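Long-range contacts in transcription regulator, Crp family (Thermus thermophilus, PDB 4EV0), which activates transcription from six promoters in a cAMP-dependent manner, working as a homodimer that binds cAMP and DNA: residues F139-L150 and V180-E190; L158-H166 and G196-E204. All coordinates share one frame; numbering follows the deposited sequence.

Interaction 1. Residues F139-L150 and V180-E190; sequences FEEARNRVAYAL and VSRVLHALAEE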
loop_
_atom_site.group_PDB
_atom_site.type_symbol
_atom_site.label_atom_id
_atom_site.label_comp_id
_atom_site.label_asym_id
_atom_site.label_seq_id
_atom_site.Cartn_x
_atom_site.Cartn_y
_atom_site.Cartn_z
ATOM N N PHE B 139 17.232 2.184 4.611
ATOM C CA PHE B 139 18.136 3.316 4.740
ATOM C C PHE B 139 19.296 3.173 3.770
ATOM O O PHE B 139 19.695 4.133 3.110
ATOM C CB PHE B 139 18.685 3.435 6.158
ATOM C CG PHE B 139 19.777 4.464 6.290
ATOM C CD1 PHE B 139 19.469 5.791 6.537
ATOM C CD2 PHE B 139 21.115 4.105 6.151
ATOM C CE1 PHE B 139 20.472 6.737 6.654
ATOM C CE2 PHE B 139 22.125 5.049 6.262
ATOM C CZ PHE B 139 21.802 6.360 6.516
ATOM N N GLU B 140 19.833 1.966 3.699
ATOM C CA GLU B 140 20.994 1.684 2.875
ATOM C C GLU B 140 20.807 2.064 1.400
ATOM O O GLU B 140 21.655 2.744 0.811
ATOM C CB GLU B 140 21.343 0.202 2.995
ATOM C CG GLU B 140 22.380 -0.285 2.001
ATOM C CD GLU B 140 22.383 -1.809 1.859
ATOM O OE1 GLU B 140 21.318 -2.443 2.094
ATOM O OE2 GLU B 140 23.452 -2.371 1.510
ATOM N N GLU B 141 19.704 1.613 0.807
ATOM C CA GLU B 141 19.405 1.922 -0.585
ATOM C C GLU B 141 19.048 3.411 -0.768
ATOM O O GLU B 141 19.406 4.034 -1.785
ATOM C CB GLU B 141 18.265 1.055 -1.084
ATOM C CG GLU B 141 18.572 -0.417 -1.135
ATOM C CD GLU B 141 17.310 -1.264 -1.203
ATOM O OE1 GLU B 141 17.103 -1.926 -2.243
ATOM O OE2 GLU B 141 16.527 -1.250 -0.224
ATOM N N ALA B 142 18.358 3.974 0.220
ATOM C CA ALA B 142 18.112 5.407 0.237
ATOM C C ALA B 142 19.448 6.165 0.132
ATOM O O ALA B 142 19.567 7.115 -0.626
ATOM C CB ALA B 142 17.319 5.809 1.498
ATOM N N ARG B 143 20.456 5.698 0.859
ATOM C CA ARG B 143 21.776 6.320 0.870
ATOM C C ARG B 143 22.417 6.346 -0.527
ATOM O O ARG B 143 22.829 7.400 -1.005
ATOM C CB ARG B 143 22.665 5.588 1.876
ATOM C CG ARG B 143 24.031 6.178 2.051
ATOM C CD ARG B 143 24.633 5.736 3.386
ATOM N NE ARG B 143 26.050 6.080 3.464
ATOM C CZ ARG B 143 27.022 5.293 3.015
ATOM N NH1 ARG B 143 26.718 4.112 2.476
ATOM N NH2 ARG B 143 28.292 5.679 3.113
ATOM N N ASN B 144 22.472 5.184 -1.179
ATOM C CA ASN B 144 22.903 5.077 -2.575
ATOM C C ASN B 144 22.167 6.053 -3.505
ATOM O O ASN B 144 22.779 6.749 -4.313
ATOM C CB ASN B 144 22.643 3.662 -3.114
ATOM C CG ASN B 144 23.340 2.566 -2.305
ATOM O OD1 ASN B 144 22.726 1.553 -1.965
ATOM N ND2 ASN B 144 24.622 2.754 -2.022
ATOM N N ARG B 145 20.842 6.066 -3.406
ATOM C CA ARG B 145 20.006 6.855 -4.295
ATOM C C ARG B 145 20.199 8.360 -4.105
ATOM O O ARG B 145 20.203 9.118 -5.075
ATOM C CB ARG B 145 18.534 6.465 -4.110
ATOM C CG ARG B 145 18.242 5.063 -4.622
ATOM C CD ARG B 145 16.780 4.689 -4.607
ATOM N NE ARG B 145 16.643 3.295 -5.017
ATOM C CZ ARG B 145 15.481 2.681 -5.227
ATOM N NH1 ARG B 145 14.333 3.344 -5.074
ATOM N NH2 ARG B 145 15.470 1.398 -5.591
ATOM N N VAL B 146 20.375 8.781 -2.857
ATOM C CA VAL B 146 20.621 10.180 -2.563
ATOM C C VAL B 146 22.025 10.592 -3.025
ATOM O O VAL B 146 22.191 11.658 -3.607
ATOM C CB VAL B 146 20.371 10.478 -1.072
ATOM C CG1 VAL B 146 20.787 11.893 -0.721
ATOM C CG2 VAL B 146 18.885 10.245 -0.745
ATOM N N ALA B 147 23.012 9.725 -2.801
ATOM C CA ALA B 147 24.369 9.963 -3.271
ATOM C C ALA B 147 24.352 10.116 -4.789
ATOM O O ALA B 147 24.920 11.060 -5.322
ATOM C CB ALA B 147 25.295 8.832 -2.849
ATOM N N TYR B 148 23.663 9.212 -5.478
ATOM C CA TYR B 148 23.569 9.253 -6.938
ATOM C C TYR B 148 22.940 10.549 -7.441
ATOM O O TYR B 148 23.400 11.125 -8.432
ATOM C CB TYR B 148 22.733 8.081 -7.420
ATOM C CG TYR B 148 22.498 7.997 -8.919
ATOM C CD1 TYR B 148 23.547 7.738 -9.800
ATOM C CD2 TYR B 148 21.208 8.128 -9.445
ATOM C CE1 TYR B 148 23.326 7.632 -11.168
ATOM C CE2 TYR B 148 20.973 8.019 -10.804
ATOM C CZ TYR B 148 22.032 7.765 -11.664
ATOM O OH TYR B 148 21.786 7.656 -13.021
ATOM N N ALA B 149 21.880 10.996 -6.768
ATOM C CA ALA B 149 21.273 12.283 -7.077
ATOM C C ALA B 149 22.310 13.428 -7.016
ATOM O O ALA B 149 22.393 14.266 -7.921
ATOM C CB ALA B 149 20.112 12.563 -6.117
ATOM N N LEU B 150 23.085 13.462 -5.935
ATOM C CA LEU B 150 24.142 14.449 -5.757
ATOM C C LEU B 150 25.191 14.308 -6.862
ATOM O O LEU B 150 25.669 15.300 -7.414
ATOM C CB LEU B 150 24.806 14.235 -4.400
ATOM C CG LEU B 150 24.015 14.680 -3.178
ATOM C CD1 LEU B 150 24.711 14.253 -1.882
ATOM C CD2 LEU B 150 23.815 16.185 -3.244
ATOM N N VAL B 180 15.945 12.147 2.841
ATOM C CA VAL B 180 17.030 12.932 2.268
ATOM C C VAL B 180 17.795 13.665 3.368
ATOM O O VAL B 180 19.038 13.696 3.356
ATOM C CB VAL B 180 16.554 13.927 1.162
ATOM C CG1 VAL B 180 17.543 15.094 1.008
ATOM C CG2 VAL B 180 16.384 13.205 -0.177
ATOM N N SER B 181 17.061 14.221 4.333
ATOM C CA SER B 181 17.720 14.907 5.442
ATOM C C SER B 181 18.473 13.897 6.290
ATOM O O SER B 181 19.600 14.148 6.706
ATOM C CB SER B 181 16.734 15.712 6.298
ATOM O OG SER B 181 16.105 16.721 5.531
ATOM N N ARG B 182 17.849 12.752 6.533
ATOM C CA ARG B 182 18.498 11.680 7.281
ATOM C C ARG B 182 19.794 11.245 6.603
ATOM O O ARG B 182 20.826 11.103 7.252
ATOM C CB ARG B 182 17.561 10.482 7.429
ATOM C CG ARG B 182 16.370 10.716 8.348
ATOM C CD ARG B 182 15.510 9.444 8.459
ATOM N NE ARG B 182 16.284 8.294 8.939
ATOM C CZ ARG B 182 15.952 7.021 8.728
ATOM N NH1 ARG B 182 14.856 6.731 8.030
ATOM N NH2 ARG B 182 16.717 6.039 9.205
ATOM N N VAL B 183 19.727 11.038 5.294
ATOM C CA VAL B 183 20.896 10.632 4.523
ATOM C C VAL B 183 21.981 11.704 4.485
ATOM O O VAL B 183 23.164 11.409 4.664
ATOM C CB VAL B 183 20.521 10.252 3.074
ATOM C CG1 VAL B 183 21.785 10.103 2.215
ATOM C CG2 VAL B 183 19.701 8.970 3.063
ATOM N N LEU B 184 21.574 12.951 4.263
ATOM C CA LEU B 184 22.517 14.062 4.236
ATOM C C LEU B 184 23.221 14.249 5.572
ATOM O O LEU B 184 24.408 14.573 5.614
ATOM C CB LEU B 184 21.813 15.349 3.823
ATOM C CG LEU B 184 21.525 15.460 2.331
ATOM C CD1 LEU B 184 20.715 16.715 2.048
ATOM C CD2 LEU B 184 22.852 15.458 1.557
ATOM N N HIS B 185 22.507 14.035 6.668
ATOM C CA HIS B 185 23.152 14.152 7.967
ATOM C C HIS B 185 24.184 13.042 8.191
ATOM O O HIS B 185 25.269 13.299 8.715
ATOM C CB HIS B 185 22.124 14.283 9.093
ATOM C CG HIS B 185 21.481 15.638 9.141
ATOM N ND1 HIS B 185 22.179 16.781 9.483
ATOM C CD2 HIS B 185 20.220 16.043 8.851
ATOM C CE1 HIS B 185 21.370 17.824 9.423
ATOM N NE2 HIS B 185 20.176 17.405 9.040
ATOM N N ALA B 186 23.867 11.828 7.744
ATOM C CA ALA B 186 24.840 10.733 7.755
ATOM C C ALA B 186 26.036 11.002 6.821
ATOM O O ALA B 186 27.182 10.730 7.183
ATOM C CB ALA B 186 24.176 9.413 7.419
ATOM N N LEU B 187 25.769 11.546 5.632
ATOM C CA LEU B 187 26.842 11.899 4.693
ATOM C C LEU B 187 27.746 13.004 5.226
ATOM O O LEU B 187 28.941 13.018 4.938
ATOM C CB LEU B 187 26.279 12.298 3.328
ATOM C CG LEU B 187 25.709 11.154 2.485
ATOM C CD1 LEU B 187 25.134 11.641 1.156
ATOM C CD2 LEU B 187 26.778 10.074 2.253
ATOM N N ALA B 188 27.181 13.926 6.005
ATOM C CA ALA B 188 27.980 14.980 6.627
ATOM C C ALA B 188 28.842 14.436 7.773
ATOM O O ALA B 188 30.006 14.825 7.916
ATOM C CB ALA B 188 27.099 16.129 7.111
ATOM N N GLU B 189 28.264 13.542 8.574
ATOM C CA GLU B 189 28.987 12.838 9.640
ATOM C C GLU B 189 30.175 12.022 9.100
ATOM O O GLU B 189 31.186 11.842 9.782
ATOM C CB GLU B 189 28.019 11.937 10.425
ATOM C CG GLU B 189 28.673 11.011 11.452
ATOM C CD GLU B 189 27.654 10.353 12.380
ATOM O OE1 GLU B 189 26.634 11.008 12.692
ATOM O OE2 GLU B 189 27.871 9.186 12.790
ATOM N N GLU B 190 30.043 11.543 7.867
ATOM C CA GLU B 190 31.115 10.813 7.196
ATOM C C GLU B 190 32.090 11.743 6.487
ATOM O O GLU B 190 33.008 11.290 5.819
ATOM C CB GLU B 190 30.531 9.853 6.165
ATOM C CG GLU B 190 29.572 8.828 6.729
ATOM C CD GLU B 190 28.972 7.964 5.641
ATOM O OE1 GLU B 190 27.754 7.677 5.713
ATOM O OE2 GLU B 190 29.722 7.574 4.711
#
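With CG anti to the backbone N (chi1 -176°) and its chain extended as far as NE, Arg143 reaches out to Glu190, while Phe139, whose ring is likewise swung anti to its own N, is carried to Arg182, Val183 and Ala186. The contact joins two helices of the winged helix-turn-helix domain: 139-150 opens it, and 180-190 holds the latter part of the helix that completes the predicted DNA-binding motif and, at Glu190, the residue just beyond its end. Their axes cross at -80° with a closest approach of 9.6 Å. At so steep a crossing one compact, branched residue can fill the junction: Val183 is a knob in the hole formed by Phe139, Ala142, Arg143 and Val146, where the small Ala142 forms one wall, its CB 4.3 Å from Val183 CG2. Val183 and Val146 meet tip to tip, CG1 to CG1 at 3.6 Å. Farther along, Leu150 CD1 touches Leu187 CD1 and also Leu184, extending the apolar contact into the buried side. Arg143 grips Glu190 side-on, using the syn lone pair of each oxygen: NH2 meets OE2 near the guanidinium plane at 2.9 Å, NE meets OE1 at 3.2 Å, tilted and more bent. Shortening Arg143 to alanine is likely to strand the Glu190 carboxylate and deprive Ala216 O of this donor. Toward solvent, Phe139 presents its ring edge to Ala186 CB, and its CD1 lies over one face of the Arg182 guanidinium.

Interaction 2. Residues L158-H166 and G196-E204; sequences LGPLFQIRH and GPGTVEVRE. With SO4 (sulfate ion), chain I.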
loop_
_atom_site.group_PDB
_atom_site.type_symbol
_atom_site.label_atom_id
_atom_site.label_comp_id
_atom_site.label_asym_id
_atom_site.label_seq_id
_atom_site.Cartn_x
_atom_site.Cartn_y
_atom_site.Cartn_z
ATOM N N LEU B 158 29.635 22.180 -12.921
ATOM C CA LEU B 158 29.836 23.359 -12.084
ATOM C C LEU B 158 30.339 22.918 -10.716
ATOM O O LEU B 158 31.527 22.625 -10.557
ATOM C CB LEU B 158 28.529 24.126 -11.959
ATOM C CG LEU B 158 27.835 24.240 -13.323
ATOM C CD1 LEU B 158 26.322 24.127 -13.191
ATOM C CD2 LEU B 158 28.232 25.542 -14.037
ATOM N N GLY B 159 29.430 22.851 -9.744
ATOM C CA GLY B 159 29.723 22.303 -8.426
ATOM C C GLY B 159 30.947 22.880 -7.737
ATOM O O GLY B 159 31.478 23.902 -8.166
ATOM N N PRO B 160 31.377 22.253 -6.632
ATOM C CA PRO B 160 30.630 21.191 -5.946
ATOM C C PRO B 160 29.703 21.792 -4.887
ATOM O O PRO B 160 29.191 21.068 -4.032
ATOM C CB PRO B 160 31.730 20.386 -5.261
ATOM C CG PRO B 160 32.786 21.427 -4.930
ATOM C CD PRO B 160 32.711 22.472 -6.030
ATOM N N LEU B 161 29.510 23.106 -4.928
ATOM C CA LEU B 161 28.602 23.745 -3.990
ATOM C C LEU B 161 27.251 23.967 -4.658
ATOM O O LEU B 161 27.176 24.546 -5.742
ATOM C CB LEU B 161 29.167 25.076 -3.501
ATOM C CG LEU B 161 28.248 25.830 -2.535
ATOM C CD1 LEU B 161 28.090 25.055 -1.223
ATOM C CD2 LEU B 161 28.755 27.247 -2.289
ATOM N N PHE B 162 26.179 23.507 -4.025
ATOM C CA PHE B 162 24.869 23.631 -4.651
ATOM C C PHE B 162 23.850 24.379 -3.808
ATOM O O PHE B 162 23.695 24.137 -2.610
ATOM C CB PHE B 162 24.318 22.268 -5.059
ATOM C CG PHE B 162 25.261 21.470 -5.895
ATOM C CD1 PHE B 162 25.625 21.912 -7.160
ATOM C CD2 PHE B 162 25.799 20.282 -5.419
ATOM C CE1 PHE B 162 26.516 21.182 -7.938
ATOM C CE2 PHE B 162 26.685 19.551 -6.189
ATOM C CZ PHE B 162 27.046 19.998 -7.448
ATOM N N GLN B 163 23.164 25.306 -4.461
ATOM C CA GLN B 163 21.984 25.919 -3.895
ATOM C C GLN B 163 20.872 24.912 -4.139
ATOM O O GLN B 163 20.388 24.768 -5.267
ATOM C CB GLN B 163 21.693 27.242 -4.611
ATOM C CG GLN B 163 20.801 28.190 -3.844
ATOM C CD GLN B 163 21.538 29.432 -3.399
ATOM O OE1 GLN B 163 22.770 29.501 -3.495
ATOM N NE2 GLN B 163 20.793 30.425 -2.909
ATOM N N ILE B 164 20.487 24.179 -3.101
ATOM C CA ILE B 164 19.478 23.147 -3.288
ATOM C C ILE B 164 18.762 22.771 -1.991
ATOM O O ILE B 164 19.387 22.629 -0.937
ATOM C CB ILE B 164 20.049 21.909 -4.053
ATOM C CG1 ILE B 164 18.905 21.007 -4.529
ATOM C CG2 ILE B 164 21.114 21.144 -3.230
ATOM C CD1 ILE B 164 19.299 20.100 -5.670
ATOM N N ARG B 165 17.440 22.650 -2.065
ATOM C CA ARG B 165 16.643 22.299 -0.900
ATOM C C ARG B 165 16.601 20.777 -0.762
ATOM O O ARG B 165 16.756 20.049 -1.759
ATOM C CB ARG B 165 15.230 22.877 -1.033
ATOM C CG ARG B 165 15.165 24.413 -1.039
ATOM C CD ARG B 165 15.570 24.958 0.313
ATOM N NE ARG B 165 15.756 26.401 0.307
ATOM C CZ ARG B 165 16.044 27.110 1.395
ATOM N NH1 ARG B 165 16.166 26.506 2.570
ATOM N NH2 ARG B 165 16.199 28.430 1.319
ATOM N N HIS B 166 16.397 20.273 0.452
ATOM C CA HIS B 166 16.276 18.830 0.619
ATOM C C HIS B 166 15.116 18.282 -0.210
ATOM O O HIS B 166 15.191 17.155 -0.708
ATOM C CB HIS B 166 16.120 18.438 2.093
ATOM C CG HIS B 166 17.324 18.741 2.931
ATOM N ND1 HIS B 166 17.417 18.382 4.258
ATOM C CD2 HIS B 166 18.479 19.385 2.633
ATOM C CE1 HIS B 166 18.576 18.794 4.746
ATOM N NE2 HIS B 166 19.238 19.409 3.781
ATOM N N GLY B 196 24.723 23.637 4.677
ATOM C CA GLY B 196 24.489 24.977 5.166
ATOM C C GLY B 196 23.072 25.361 4.814
ATOM O O GLY B 196 22.368 24.587 4.150
ATOM N N PRO B 197 22.643 26.553 5.250
ATOM C CA PRO B 197 21.316 27.093 4.937
ATOM C C PRO B 197 21.052 27.068 3.429
ATOM O O PRO B 197 21.604 27.887 2.686
ATOM C CB PRO B 197 21.407 28.540 5.433
ATOM C CG PRO B 197 22.421 28.481 6.532
ATOM C CD PRO B 197 23.437 27.470 6.086
ATOM N N GLY B 198 20.232 26.114 2.993
ATOM C CA GLY B 198 19.917 25.955 1.584
ATOM C C GLY B 198 21.060 25.507 0.676
ATOM O O GLY B 198 20.987 25.732 -0.537
ATOM N N THR B 199 22.100 24.870 1.238
ATOM C CA THR B 199 23.246 24.420 0.443
ATOM C C THR B 199 23.807 23.043 0.828
ATOM O O THR B 199 23.866 22.656 2.013
ATOM C CB THR B 199 24.444 25.422 0.476
ATOM O OG1 THR B 199 24.972 25.505 1.806
ATOM C CG2 THR B 199 24.059 26.821 -0.035
ATOM N N VAL B 200 24.242 22.312 -0.193
ATOM C CA VAL B 200 24.971 21.087 0.008
ATOM C C VAL B 200 26.281 21.174 -0.765
ATOM O O VAL B 200 26.283 21.377 -1.980
ATOM C CB VAL B 200 24.177 19.860 -0.475
ATOM C CG1 VAL B 200 24.955 18.580 -0.170
ATOM C CG2 VAL B 200 22.802 19.821 0.181
ATOM N N GLU B 201 27.393 21.037 -0.055
ATOM C CA GLU B 201 28.701 21.034 -0.686
ATOM C C GLU B 201 29.328 19.638 -0.605
ATOM O O GLU B 201 29.486 19.072 0.477
ATOM C CB GLU B 201 29.608 22.074 -0.031
ATOM C CG GLU B 201 31.108 21.858 -0.273
ATOM C CD GLU B 201 31.976 22.993 0.284
ATOM O OE1 GLU B 201 31.467 23.818 1.082
ATOM O OE2 GLU B 201 33.171 23.061 -0.085
ATOM N N VAL B 202 29.663 19.085 -1.764
ATOM C CA VAL B 202 30.360 17.812 -1.846
ATOM C C VAL B 202 31.846 18.040 -1.550
ATOM O O VAL B 202 32.459 18.951 -2.113
ATOM C CB VAL B 202 30.178 17.203 -3.245
ATOM C CG1 VAL B 202 30.919 15.855 -3.377
ATOM C CG2 VAL B 202 28.685 17.073 -3.556
ATOM N N ARG B 203 32.409 17.232 -0.651
ATOM C CA ARG B 203 33.808 17.381 -0.233
ATOM C C ARG B 203 34.646 16.311 -0.902
ATOM O O ARG B 203 35.700 16.585 -1.481
ATOM C CB ARG B 203 33.931 17.207 1.281
ATOM C CG ARG B 203 32.975 18.066 2.072
ATOM C CD ARG B 203 33.334 19.535 1.923
ATOM N NE ARG B 203 34.533 19.875 2.686
ATOM C CZ ARG B 203 35.131 21.064 2.641
ATOM N NH1 ARG B 203 34.644 22.023 1.862
ATOM N NH2 ARG B 203 36.216 21.297 3.370
ATOM N N GLU B 204 34.131 15.087 -0.807
ATOM C CA GLU B 204 34.764 13.893 -1.323
ATOM C C GLU B 204 33.967 13.326 -2.481
ATOM O O GLU B 204 33.183 12.412 -2.287
ATOM C CB GLU B 204 34.806 12.847 -0.217
ATOM C CG GLU B 204 35.332 13.376 1.099
ATOM C CD GLU B 204 36.832 13.622 1.071
ATOM O OE1 GLU B 204 37.297 14.484 0.285
ATOM O OE2 GLU B 204 37.548 12.942 1.841
HETATM S S SO4 I . 16.440 22.397 3.377
HETATM O O1 SO4 I . 15.677 23.629 3.599
HETATM O O2 SO4 I . 16.052 21.825 2.094
HETATM O O3 SO4 I . 17.866 22.708 3.358
HETATM O O4 SO4 I . 16.147 21.426 4.436
HETATM O O HOH W 1 21.002 21.917 3.581
#
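Leu161 hooks its CD1 methyl over the neighbouring strand, against Glu201 CB at 3.6 Å and close to Thr199 CB, filling the shallow dip between them. Its CG stands anti to the backbone N (chi1 178°), and chi2 (66°) then turns CD1 to Glu201. On the face of Phe162 and Val200 the bumps are apolar, with Val202 and Ile164 flanking them: the edge of the Phe162 ring, at CE2, meets Val202 CG2 at 4.1 Å, and Ile164 CG2 rests against Val200 CG2 at 4.0 Å. Apolar residues suit this face because helix 139-154 closes over it, Leu153 touching both Phe162 and Ile164. Strand 161-163 adds an edge to the wing hairpin 193-196/199-202 of the winged helix-turn-helix domain, with 199-202 in the middle. Phe162 and Val200 are a hydrogen-bonded pair, N to O in both directions, and Val202 N extends the pairing to Pro160 O at 3.0 Å. At the other end Ile164 N bonds to Gly198 O. Gly198 sits in a type II turn with positive phi, and its bare CA lies 3.9 Å above the Arg165 guanidinium plane, where a side chain would be tight against CZ. Arg165 puts the edge of that group to a sulfate, probably from the crystallisation liquor and doubtful in its placement, NH1 donating to O1 at 3.1 Å. A water bridges His166 NE2 and Gly196 O, 3.1 Å from each.

From the N terminus, the chain leaves the cAMP-binding domain and the long helix 114-135 and enters helix 139-154, the first partner of interaction 1. Strand 161-163 follows, opening interaction 2; helices 166-173 and 177-189 come next, and the latter closes the first loop at 180-190. The chain then runs through strand 193-196 to 199-202, which closes the second. The segments alternate, so the two loops cross rather than nest. Interaction 1 ties the domain's opening helix to the helix-turn-helix, and interaction 2 pairs the edge strand with the wing. They touch where Ser181 OG probably hydrogen-bonds His166 ND1 and where Leu150 packs on Val200, so the sheet and the helices meet there.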